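Side-chain contacts in NtrC family transcriptional regulator (PDB 2Q5C), which probably regulates transcription as a sigma-54-dependent, ATP-using activator, of which this chain is the N-terminal part, related to propionate catabolism activators: residues Gly169-Ser172 / Leu173-Ile177; Thr61-Tyr64 / Ile65-Val69; Thr153-Ala156 / Ile157-Leu161; Ile135-Val138 / Lys139-Asn142. All coordinates share one frame; numbering follows the deposited sequence. Where two conformers were deposited one is given.

All four contacts are local, each within one helix or at its end, and all are partly buried: Leu173, Ala176, Ile65, Ala156 and Val138 face inward, while charged side chains lie mostly at the surface. Contact 1, opening the last helix, and contact 2, in helix 59-66, pack on the sheet of strands 30-35, 6-11, 54-58 and 73-76. Contacts 3 and 4 pack against the other four-stranded sheet and touch each other, their centres 11 Å apart, mainly through Gln159, with Glu155 also on Ile135. Ion pairs spaced i to i+4 mark contacts 1 and 2, each beside a sulfate; contact 3 has an amide-carboxylate bond and a water bridge, whereas contact 4 relies on backbone carbonyls.

Contact 1 of 4, residues Gly169-Ser172 / Leu173-Ile177; sequences GEES and LRRAI. With SO4 (sulfate ion), chain G.
Arg174 takes hold of Glu170 one turn back in the helix, side-on, with NE and NH2 both directed at the same carboxylate oxygen. NE to Glu170 OE2 is 2.8 Å and uses the anti lone pair of that oxygen; NH2 meets the same OE2 at 3.0 Å, nearly along its C-O bond. Carboxylate and guanidinium planes are only 27° apart, and both N-H groups of that edge point at OE2 within the guanidinium plane. Glu170 is extended, with CG trans to its N (chi1 172°), and runs alongside the extended Arg174 in the same direction. The other edge of the guanidinium is also occupied: NH1 donates to O2 of a sulfate, probably from the crystallisation liquor, at 2.9 Å and forms a salt bridge with Glu26, while Lys27 binds the same sulfate. Anions on both sides thus hold the guanidinium in place.

One residue further on, Glu171 and Arg175 cross at about a right angle, their salt bridge long and loosely defined at 3.7 Å from Glu171 OE2 to Arg175 NH1. Leu173 and Ala176 pack on Ile76 of strand 73-76, Leu173 also on Leu16. These are the N-terminal two turns of helix 170-187, with Gly169 at the N-cap and two i to i+4 ion pairs: Glu170 and Arg174 border helix 14-27, whereas Glu171 and Arg175 are exposed.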
# COMPACT_ATOMS: atom_id res chain seq x y z
N GLY A 169 -0.26 -5.39 -7.95
CA GLY A 169 -0.00 -5.75 -9.33
C GLY A 169 -0.84 -5.00 -10.32
O GLY A 169 -1.60 -4.08 -9.97
N GLU A 170 -0.70 -5.40 -11.56
CA GLU A 170 -1.38 -4.75 -12.68
C GLU A 170 -2.89 -4.81 -12.58
O GLU A 170 -3.57 -3.80 -12.81
CB GLU A 170 -0.89 -5.31 -14.03
CG GLU A 170 -1.70 -4.80 -15.20
CD GLU A 170 -1.05 -5.10 -16.52
OE1 GLU A 170 0.10 -5.58 -16.51
OE2 GLU A 170 -1.71 -4.81 -17.56
N GLU A 171 -3.44 -5.97 -12.26
CA GLU A 171 -4.89 -6.07 -12.25
C GLU A 171 -5.49 -5.14 -11.19
O GLU A 171 -6.49 -4.47 -11.44
CB GLU A 171 -5.32 -7.52 -12.07
CG GLU A 171 -6.82 -7.73 -12.15
CD GLU A 171 -7.45 -7.40 -13.51
OE1 GLU A 171 -6.74 -7.34 -14.56
OE2 GLU A 171 -8.69 -7.21 -13.51
N SER A 172 -4.86 -5.07 -10.02
CA SER A 172 -5.33 -4.19 -8.94
C SER A 172 -5.30 -2.71 -9.39
O SER A 172 -6.22 -1.92 -9.11
CB SER A 172 -4.45 -4.39 -7.70
OG SER A 172 -4.71 -5.66 -7.10
N LEU A 173 -4.25 -2.33 -10.10
CA LEU A 173 -4.14 -0.95 -10.55
C LEU A 173 -5.15 -0.65 -11.65
O LEU A 173 -5.77 0.41 -11.63
CB LEU A 173 -2.71 -0.64 -11.01
CG LEU A 173 -2.46 0.81 -11.45
CD1 LEU A 173 -2.86 1.81 -10.34
CD2 LEU A 173 -0.99 0.99 -11.82
N ARG A 174 -5.36 -1.59 -12.58
CA ARG A 174 -6.43 -1.40 -13.60
C ARG A 174 -7.79 -1.23 -12.97
O ARG A 174 -8.58 -0.36 -13.40
CB ARG A 174 -6.45 -2.57 -14.58
CG ARG A 174 -5.25 -2.59 -15.51
CD ARG A 174 -5.36 -3.78 -16.47
NE ARG A 174 -4.29 -3.72 -17.46
CZ ARG A 174 -4.38 -3.05 -18.60
NH1 ARG A 174 -5.50 -2.39 -18.92
NH2 ARG A 174 -3.35 -3.05 -19.43
N ARG A 175 -8.09 -2.04 -11.94
CA ARG A 175 -9.39 -1.92 -11.26
C ARG A 175 -9.54 -0.58 -10.59
O ARG A 175 -10.62 0.02 -10.60
CB ARG A 175 -9.58 -3.04 -10.23
CG ARG A 175 -9.69 -4.44 -10.84
CD ARG A 175 -10.16 -5.44 -9.79
NE ARG A 175 -9.11 -5.84 -8.85
CZ ARG A 175 -8.44 -6.99 -8.92
NH1 ARG A 175 -8.71 -7.87 -9.89
NH2 ARG A 175 -7.51 -7.27 -8.01
N ALA A 176 -8.46 -0.08 -9.98
CA ALA A 176 -8.53 1.23 -9.31
C ALA A 176 -8.75 2.35 -10.31
O ALA A 176 -9.48 3.32 -10.04
CB ALA A 176 -7.27 1.47 -8.46
N ILE A 177 -8.12 2.24 -11.48
CA ILE A 177 -8.32 3.24 -12.53
C ILE A 177 -9.76 3.23 -12.99
O ILE A 177 -10.35 4.31 -13.13
CB ILE A 177 -7.33 3.04 -13.70
CG1 ILE A 177 -5.92 3.41 -13.23
CG2 ILE A 177 -7.74 3.85 -14.93
CD1 ILE A 177 -4.83 2.96 -14.19
S SO4 G . -8.98 -3.12 -17.94
O1 SO4 G . -9.50 -3.73 -16.72
O2 SO4 G . -8.06 -2.03 -17.63
O3 SO4 G . -8.29 -4.17 -18.70
O4 SO4 G . -10.08 -2.57 -18.74

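Contact 2 of 4, residues Thr61-Tyr64 / Ile65-Val69; sequences TSDY and IKKSV. With SO4 (sulfate ion), chain E.
A trans chi1 in Asp63 (-168°) and a chi4 bend in Lys67 (-46°) bring carboxylate and ammonium together across one helical turn. Asp63 was modelled in two conformers; in the one given, Lys67 NZ reaches OD1 of Asp63 at 2.9 Å, a salt bridge met on the syn side of the oxygen and 22° out of the carboxylate plane, and probably not permanent. The aliphatic part of the lysine also lies close, with CG 3.3 Å from Asp63 O. The second oxygen, OD2, is taken by Tyr102 and Lys103, so this carboxylate joins the helix to the second half of the chain.

These residues lie toward the C-terminal part of helix 59-66, the crossover helix of the beta-alpha-beta unit between parallel strands 54-58 and 73-76. Ser68 OG donates to Tyr64 O at 2.8 Å. On the inner side, Thr61 CG2 touches Ile65 CD1 at 3.7 Å, and Ile65 packs on Ile55 of the sheet and on Ala45 of helix 38-48. Tyr64 lies by Thr39 and Ser127; its OH donates to O4 of a sulfate at 2.6 Å, near the ring plane, and is also bonded to Glu128 N, while Asp129 N binds the same sulfate.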
# COMPACT_ATOMS: atom_id res chain seq x y z
N THR A 61 -2.03 4.61 3.35
CA THR A 61 -1.90 5.92 2.69
C THR A 61 -3.24 6.41 2.18
O THR A 61 -3.56 7.60 2.31
CB THR A 61 -0.86 5.83 1.58
OG1 THR A 61 0.42 5.63 2.18
CG2 THR A 61 -0.80 7.13 0.76
N SER A 62 -4.06 5.50 1.65
CA SER A 62 -5.36 5.90 1.10
C SER A 62 -6.28 6.46 2.19
O SER A 62 -7.09 7.35 1.92
CB SER A 62 -5.98 4.75 0.30
OG SER A 62 -6.44 3.71 1.12
N ASP A 63 -6.15 5.94 3.41
CA ASP A 63 -6.92 6.44 4.55
C ASP A 63 -6.49 7.87 4.91
O ASP A 63 -7.33 8.75 5.13
CB ASP A 63 -6.72 5.49 5.73
CG ASP A 63 -7.68 5.74 6.87
OD1 ASP A 63 -8.84 6.12 6.61
OD2 ASP A 63 -7.26 5.53 8.02
N TYR A 64 -5.19 8.11 4.95
CA TYR A 64 -4.66 9.46 5.20
C TYR A 64 -5.11 10.45 4.14
O TYR A 64 -5.47 11.59 4.44
CB TYR A 64 -3.12 9.41 5.30
CG TYR A 64 -2.64 8.98 6.67
CD1 TYR A 64 -2.58 7.64 7.03
CD2 TYR A 64 -2.28 9.93 7.61
CE1 TYR A 64 -2.19 7.26 8.33
CE2 TYR A 64 -1.86 9.58 8.89
CZ TYR A 64 -1.81 8.23 9.21
OH TYR A 64 -1.42 7.91 10.49
N ILE A 65 -5.11 10.00 2.89
CA ILE A 65 -5.54 10.88 1.81
C ILE A 65 -7.04 11.13 1.86
O ILE A 65 -7.46 12.29 1.72
CB ILE A 65 -5.09 10.30 0.45
CG1 ILE A 65 -3.57 10.41 0.37
CG2 ILE A 65 -5.74 11.06 -0.74
CD1 ILE A 65 -2.94 9.73 -0.84
N LYS A 66 -7.84 10.09 2.05
CA LYS A 66 -9.28 10.27 1.99
C LYS A 66 -9.75 11.26 3.05
O LYS A 66 -10.66 12.04 2.78
CB LYS A 66 -10.01 8.95 2.16
CG LYS A 66 -11.54 9.08 1.96
CD LYS A 66 -12.22 7.72 2.05
CE LYS A 66 -13.49 7.68 1.20
NZ LYS A 66 -13.17 7.57 -0.26
N LYS A 67 -9.13 11.24 4.22
CA LYS A 67 -9.56 12.10 5.33
C LYS A 67 -9.13 13.54 5.16
O LYS A 67 -9.54 14.41 5.93
CB LYS A 67 -9.07 11.57 6.68
CG LYS A 67 -9.66 10.21 7.03
CD LYS A 67 -9.40 9.84 8.48
CE LYS A 67 -9.53 8.35 8.73
NZ LYS A 67 -10.75 7.77 8.12
N SER A 68 -8.29 13.83 4.16
CA SER A 68 -7.78 15.20 4.03
C SER A 68 -8.04 15.92 2.71
O SER A 68 -7.72 17.11 2.58
CB SER A 68 -6.31 15.29 4.43
OG SER A 68 -5.55 14.31 3.78
N VAL A 69 -8.57 15.21 1.71
CA VAL A 69 -8.95 15.83 0.44
C VAL A 69 -10.45 15.78 0.21
O VAL A 69 -11.15 14.94 0.78
CB VAL A 69 -8.18 15.22 -0.78
CG1 VAL A 69 -6.68 15.30 -0.52
CG2 VAL A 69 -8.65 13.79 -1.13
S SO4 E . -0.67 10.18 12.95
O1 SO4 E . -1.05 10.61 14.29
O2 SO4 E . 0.00 11.25 12.21
O3 SO4 E . 0.26 9.07 13.12
O4 SO4 E . -1.87 9.79 12.22

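Contact 3 of 4, residues Thr153-Ala156 / Ile157-Leu161; sequences TDEA and IKQGL
This is a helix-end contact, where Glu155 meets Lys158 and Gln159 as helix 150-158 runs out into a Schellman motif in the beta-alpha-beta unit of strands 145-148 and 162-165. Gln159 NE2 donates to Glu155 OE2 at 2.8 Å, a fairly straight bond (167°) on the anti lone pair. The donor keeps that oxygen in its own amide plane, yet the carboxylate is turned 77° from the amide. Glu155 gets there by bending at chi2 (59°), which swings its carboxylate forward over the next turn. Its other oxygen, OE1, faces the extended Lys158 chain, 3.7 Å from CD. A water 2.6 Å from Glu155 OE1 donates to it and accepts from Lys158 NZ, so the two charges are joined through solvent.

At the end of the helix Leu161 N bonds back to Ala156 O at 2.8 Å, from above the carbonyl plane, and Gly160, with positive phi, has its N bonded to Ile157 O. Leu161 CB thereby comes 4.2 Å from Ala156 CB. Both side chains pack on Val146 of strand 145-148, while Glu155 and Gln159 lie against Ile135 on helix 131-140, where Gln159 NE2 also binds Thr132 O.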
# COMPACT_ATOMS: atom_id res chain seq x y z
N THR A 153 8.17 -1.94 6.29
CA THR A 153 9.36 -2.76 6.05
C THR A 153 10.61 -1.92 6.05
O THR A 153 11.67 -2.40 6.48
CB THR A 153 9.26 -3.64 4.77
OG1 THR A 153 9.02 -2.81 3.64
CG2 THR A 153 8.10 -4.64 4.92
N ASP A 154 10.51 -0.66 5.60
CA ASP A 154 11.66 0.25 5.69
C ASP A 154 12.08 0.45 7.14
O ASP A 154 13.29 0.43 7.43
CB ASP A 154 11.38 1.60 5.02
CG ASP A 154 11.51 1.56 3.52
OD1 ASP A 154 12.11 0.61 2.98
OD2 ASP A 154 11.02 2.53 2.87
N GLU A 155 11.13 0.61 8.05
CA GLU A 155 11.46 0.75 9.47
C GLU A 155 12.08 -0.56 10.03
O GLU A 155 13.00 -0.52 10.87
CB GLU A 155 10.23 1.18 10.29
CG GLU A 155 10.49 1.45 11.80
CD GLU A 155 11.53 2.54 12.09
OE1 GLU A 155 11.72 3.45 11.25
OE2 GLU A 155 12.11 2.49 13.20
N ALA A 156 11.57 -1.71 9.59
CA ALA A 156 12.13 -3.01 9.97
C ALA A 156 13.60 -3.06 9.64
O ALA A 156 14.43 -3.45 10.50
CB ALA A 156 11.38 -4.16 9.24
N ILE A 157 13.92 -2.71 8.41
CA ILE A 157 15.29 -2.76 7.93
C ILE A 157 16.16 -1.74 8.70
O ILE A 157 17.30 -2.05 9.09
CB ILE A 157 15.34 -2.57 6.40
CG1 ILE A 157 14.70 -3.80 5.73
CG2 ILE A 157 16.79 -2.40 5.91
CD1 ILE A 157 14.23 -3.53 4.27
N LYS A 158 15.60 -0.58 9.00
CA LYS A 158 16.33 0.43 9.79
C LYS A 158 16.71 -0.13 11.17
O LYS A 158 17.81 0.17 11.68
CB LYS A 158 15.50 1.70 9.94
CG LYS A 158 16.22 2.83 10.70
CD LYS A 158 15.34 4.08 10.81
CE LYS A 158 16.04 5.17 11.61
NZ LYS A 158 15.11 6.26 11.96
N GLN A 159 15.81 -0.91 11.77
CA GLN A 159 16.06 -1.51 13.08
C GLN A 159 16.80 -2.87 12.97
O GLN A 159 16.88 -3.62 13.95
CB GLN A 159 14.77 -1.57 13.93
CG GLN A 159 14.13 -0.18 14.28
CD GLN A 159 13.08 -0.18 15.43
OE1 GLN A 159 13.21 -0.91 16.43
NE2 GLN A 159 12.04 0.67 15.29
N GLY A 160 17.33 -3.17 11.79
CA GLY A 160 18.20 -4.34 11.57
C GLY A 160 17.50 -5.66 11.33
O GLY A 160 18.10 -6.73 11.47
N LEU A 161 16.23 -5.59 10.92
CA LEU A 161 15.49 -6.80 10.59
C LEU A 161 15.43 -7.00 9.08
O LEU A 161 15.82 -6.12 8.32
CB LEU A 161 14.06 -6.72 11.14
CG LEU A 161 13.94 -6.38 12.63
CD1 LEU A 161 12.49 -6.31 13.00
CD2 LEU A 161 14.72 -7.40 13.50
O HOH W 1 12.56 5.88 11.88

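Contact 4 of 4, residues Ile135-Val138 / Lys139-Asn142; sequences ISKV and KTEN
Thr140 OG1 turns back onto Lys137 O, 2.7 Å away, and donates a hydrogen bond to the carbonyl of the residue three positions earlier. Its chi1 of 70° sets the hydroxyl in the angle between backbone N and carbonyl carbon and leaves CG2 facing back along the helix, 3.3 Å from Ser136 O. Lys137 is fully extended, and its CG passes 4.2 Å from the same hydroxyl oxygen. Lys137 O also takes a weak bond from Glu141 N; that N-H is shared with Val138 O at 3.0 Å, which it meets from well above the carbonyl plane.

With CG anti to the carbonyl carbon (chi1 -63°), Glu141 sets CG 3.4 Å from Lys137 O; the bend at chi2 then turns the carboxylate, which stays 5.5 Å from Lys137 NZ (OE2 to NZ), too far for a salt bridge. The Lys139 chain bends to reach Gln159 O; Ser136 OG bonds to Gln159 OE1, so one residue of the next helix end receives two bonds. On the inner face Val138 packs on Phe123 and Ala98 of the parallel sheet. The whole is the C-terminal turn of helix 131-140, where a threonine hydroxyl supplements the last backbone bonds before the chain, with Asn142 at positive phi, heads for strand 145-148.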
# COMPACT_ATOMS: atom_id res chain seq x y z
N ILE A 135 7.74 -1.94 15.44
CA ILE A 135 8.98 -2.61 14.99
C ILE A 135 9.83 -3.01 16.20
O ILE A 135 10.32 -4.14 16.28
CB ILE A 135 9.75 -1.77 13.93
CG1 ILE A 135 8.93 -1.72 12.61
CG2 ILE A 135 11.16 -2.31 13.67
CD1 ILE A 135 8.59 -3.10 12.03
N SER A 136 9.95 -2.11 17.18
CA SER A 136 10.62 -2.50 18.43
C SER A 136 9.96 -3.67 19.10
O SER A 136 10.65 -4.57 19.61
CB SER A 136 10.66 -1.31 19.40
OG SER A 136 11.56 -0.34 18.91
N LYS A 137 8.64 -3.71 19.11
CA LYS A 137 7.93 -4.84 19.68
C LYS A 137 8.32 -6.13 18.97
O LYS A 137 8.54 -7.15 19.60
CB LYS A 137 6.41 -4.63 19.65
CG LYS A 137 5.69 -5.62 20.52
CD LYS A 137 4.20 -5.36 20.52
CE LYS A 137 3.53 -6.30 21.46
NZ LYS A 137 2.06 -6.03 21.52
N VAL A 138 8.36 -6.12 17.64
CA VAL A 138 8.79 -7.28 16.88
C VAL A 138 10.12 -7.85 17.37
O VAL A 138 10.23 -9.06 17.58
CB VAL A 138 8.85 -6.95 15.36
CG1 VAL A 138 9.44 -8.12 14.55
CG2 VAL A 138 7.44 -6.59 14.86
N LYS A 139 11.10 -6.96 17.58
CA LYS A 139 12.45 -7.37 18.01
C LYS A 139 12.32 -8.07 19.34
O LYS A 139 12.96 -9.10 19.57
CB LYS A 139 13.40 -6.20 18.20
CG LYS A 139 13.82 -5.50 16.97
CD LYS A 139 14.73 -4.32 17.28
CE LYS A 139 16.18 -4.62 16.94
NZ LYS A 139 16.93 -3.34 16.68
N THR A 140 11.48 -7.54 20.24
CA THR A 140 11.37 -8.13 21.58
C THR A 140 10.73 -9.50 21.56
O THR A 140 10.87 -10.29 22.53
CB THR A 140 10.58 -7.23 22.59
OG1 THR A 140 9.17 -7.19 22.25
CG2 THR A 140 11.15 -5.86 22.66
N GLU A 141 10.01 -9.82 20.47
CA GLU A 141 9.40 -11.12 20.28
C GLU A 141 10.36 -12.10 19.63
O GLU A 141 9.97 -13.21 19.27
CB GLU A 141 8.11 -11.00 19.43
CG GLU A 141 7.01 -10.18 20.06
CD GLU A 141 6.36 -10.82 21.28
OE1 GLU A 141 6.47 -12.06 21.45
OE2 GLU A 141 5.71 -10.08 22.04
N ASN A 142 11.62 -11.69 19.47
CA ASN A 142 12.65 -12.52 18.85
C ASN A 142 12.35 -12.88 17.38
O ASN A 142 12.74 -13.93 16.87
CB ASN A 142 12.91 -13.80 19.67
CG ASN A 142 14.27 -14.41 19.38
OD1 ASN A 142 15.26 -13.71 19.10
ND2 ASN A 142 14.32 -15.75 19.41